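Local structure of putative lipase/esterase (Lactobacillus plantarum WCFS1, 3BXP) at residues H14-T19 with V69-Q74. The protein is a putative carboxylesterase of the alpha/beta-hydrolase fold that probably hydrolyses carboxylic ester bonds, its natural substrate not being established. Residues are numbered along the deposited sequence; the frame is centred on the assembly and turned at random. Where two conformers were deposited one is given.
Sequences HPFQIT and VVLNYQ
F16 and L71 meet on the face of the sheet turned to helix 85-99: L71 CD1 presses obliquely on one flank of the phenyl ring, 3.2 Å from F16 CD2 and a little farther from CE2. F16 CG sits between its own backbone N and carbonyl carbon (chi1 59°), which sets the root of the ring on the L71 side. The same methyl also reaches I18 CG2, at 4.0 Å, and V69 CG1 is 4.2 Å from I18 CB. Helix 85-99 covers this apolar group, T93 touching F16 and L71, and W96 touching I18.

The two strands run antiparallel. T19 and V70 form a hydrogen-bonded pair, T19 N giving to V70 O at 3.0 Å and V70 N to T19 O at 2.9 Å; I18 with L71 is the non-hydrogen-bonded pair next to it. Near one side of the alpha/beta-hydrolase sheet, 16-23 lies between 67-72 and 2-9, the outermost strand within the chain, and 67-72 in turn begins the parallel part beside 35-41.

Past Q17 the strands part, and water takes over. N72 N still bonds to Q17 O, but N72 is the centre of an inverse gamma turn, and its O reaches Q17 N through one water. On the face that carries T19 and V70, a second water accepts from N72 ND2 and donates to Q17 OE1, tying the two amide ends together.

At the far end the Q74 side chain bends at chi2 (62°), which turns CD toward the H14 imidazole. OE1 lies at the ring's edge, 3.4 Å from H14 CD2 and in the ring plane, with amide and ring planes 86° apart. A water donates to both Q74 OE1 and P15 O. H14 ND1 is bonded to A12 O, and W85 stacks on the imidazole.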
# COMPACT_ATOMS: atom_id res chain seq x y z
N HIS B 14 -18.53 -16.47 -27.88
CA HIS B 14 -17.08 -16.20 -27.82
C HIS B 14 -16.45 -17.25 -26.93
O HIS B 14 -16.34 -17.08 -25.70
CB HIS B 14 -16.80 -14.81 -27.23
CG HIS B 14 -17.05 -13.69 -28.21
ND1 HIS B 14 -18.31 -13.30 -28.58
CD2 HIS B 14 -16.19 -12.89 -28.87
CE1 HIS B 14 -18.22 -12.33 -29.48
NE2 HIS B 14 -16.94 -12.03 -29.65
N PRO B 15 -16.04 -18.38 -27.53
CA PRO B 15 -15.43 -19.48 -26.78
C PRO B 15 -14.15 -19.07 -26.13
O PRO B 15 -13.50 -18.12 -26.60
CB PRO B 15 -15.14 -20.51 -27.87
CG PRO B 15 -16.11 -20.21 -28.92
CD PRO B 15 -16.25 -18.74 -28.95
N PHE B 16 -13.79 -19.76 -25.06
CA PHE B 16 -12.60 -19.43 -24.28
C PHE B 16 -12.11 -20.65 -23.54
O PHE B 16 -12.89 -21.55 -23.21
CB PHE B 16 -12.86 -18.32 -23.28
CG PHE B 16 -13.94 -18.64 -22.28
CD1 PHE B 16 -15.28 -18.55 -22.64
CD2 PHE B 16 -13.63 -19.00 -20.96
CE1 PHE B 16 -16.28 -18.83 -21.74
CE2 PHE B 16 -14.65 -19.28 -20.07
CZ PHE B 16 -15.95 -19.19 -20.44
N GLN B 17 -10.82 -20.67 -23.26
CA GLN B 17 -10.23 -21.80 -22.58
C GLN B 17 -9.87 -21.56 -21.13
O GLN B 17 -9.32 -20.53 -20.73
CB GLN B 17 -9.02 -22.32 -23.34
CG GLN B 17 -9.45 -23.02 -24.63
CD GLN B 17 -8.28 -23.34 -25.50
OE1 GLN B 17 -7.28 -22.63 -25.46
NE2 GLN B 17 -8.40 -24.40 -26.29
N ILE B 18 -10.18 -22.58 -20.35
CA ILE B 18 -9.88 -22.56 -18.94
C ILE B 18 -9.10 -23.84 -18.61
O ILE B 18 -9.24 -24.87 -19.29
CB ILE B 18 -11.15 -22.51 -18.10
CG1 ILE B 18 -11.89 -23.87 -18.19
CG2 ILE B 18 -12.01 -21.29 -18.48
CD1 ILE B 18 -13.06 -24.00 -17.17
N THR B 19 -8.30 -23.77 -17.56
CA THR B 19 -7.74 -24.98 -16.92
C THR B 19 -8.13 -24.92 -15.46
O THR B 19 -7.83 -23.94 -14.75
CB THR B 19 -6.21 -25.03 -17.06
OG1 THR B 19 -5.88 -25.09 -18.45
CG2 THR B 19 -5.60 -26.26 -16.36
N VAL B 69 -8.48 -21.91 -10.86
CA VAL B 69 -8.90 -22.03 -12.29
C VAL B 69 -8.25 -20.88 -13.00
O VAL B 69 -8.30 -19.74 -12.53
CB VAL B 69 -10.45 -21.95 -12.47
CG1 VAL B 69 -10.90 -21.80 -13.99
CG2 VAL B 69 -11.18 -23.18 -11.81
N VAL B 70 -7.61 -21.15 -14.14
CA VAL B 70 -7.06 -20.08 -14.98
C VAL B 70 -7.98 -19.86 -16.14
O VAL B 70 -8.37 -20.82 -16.79
CB VAL B 70 -5.62 -20.43 -15.45
CG1 VAL B 70 -5.10 -19.30 -16.39
CG2 VAL B 70 -4.66 -20.63 -14.21
N LEU B 71 -8.38 -18.59 -16.32
CA LEU B 71 -9.37 -18.13 -17.29
C LEU B 71 -8.65 -17.34 -18.38
O LEU B 71 -8.16 -16.26 -18.13
CB LEU B 71 -10.43 -17.26 -16.64
CG LEU B 71 -11.26 -16.47 -17.69
CD1 LEU B 71 -11.96 -17.32 -18.74
CD2 LEU B 71 -12.23 -15.57 -16.88
N ASN B 72 -8.54 -17.93 -19.56
CA ASN B 72 -7.95 -17.27 -20.70
C ASN B 72 -8.98 -16.43 -21.44
O ASN B 72 -9.54 -16.86 -22.38
CB ASN B 72 -7.32 -18.32 -21.61
CG ASN B 72 -5.88 -18.72 -21.21
OD1 ASN B 72 -5.31 -18.29 -20.21
ND2 ASN B 72 -5.26 -19.52 -22.07
N TYR B 73 -9.22 -15.24 -20.93
CA TYR B 73 -10.32 -14.35 -21.37
C TYR B 73 -10.02 -13.80 -22.78
O TYR B 73 -8.89 -13.82 -23.28
CB TYR B 73 -10.54 -13.23 -20.32
CG TYR B 73 -9.25 -12.50 -20.09
CD1 TYR B 73 -8.83 -11.54 -21.00
CD2 TYR B 73 -8.40 -12.80 -19.01
CE1 TYR B 73 -7.60 -10.88 -20.87
CE2 TYR B 73 -7.15 -12.16 -18.88
CZ TYR B 73 -6.76 -11.21 -19.81
OH TYR B 73 -5.51 -10.61 -19.69
N GLN B 74 -11.06 -13.28 -23.40
CA GLN B 74 -10.97 -12.72 -24.74
C GLN B 74 -9.81 -11.75 -24.92
O GLN B 74 -9.66 -10.77 -24.17
CB GLN B 74 -12.27 -11.97 -25.02
CG GLN B 74 -12.45 -11.53 -26.40
CD GLN B 74 -12.51 -12.67 -27.35
OE1 GLN B 74 -13.35 -13.55 -27.22
NE2 GLN B 74 -11.61 -12.68 -28.33
O HOH W 1 -13.84 -15.97 -28.23
O HOH W 2 -9.33 -18.51 -24.57
O HOH W 3 -5.81 -20.27 -24.58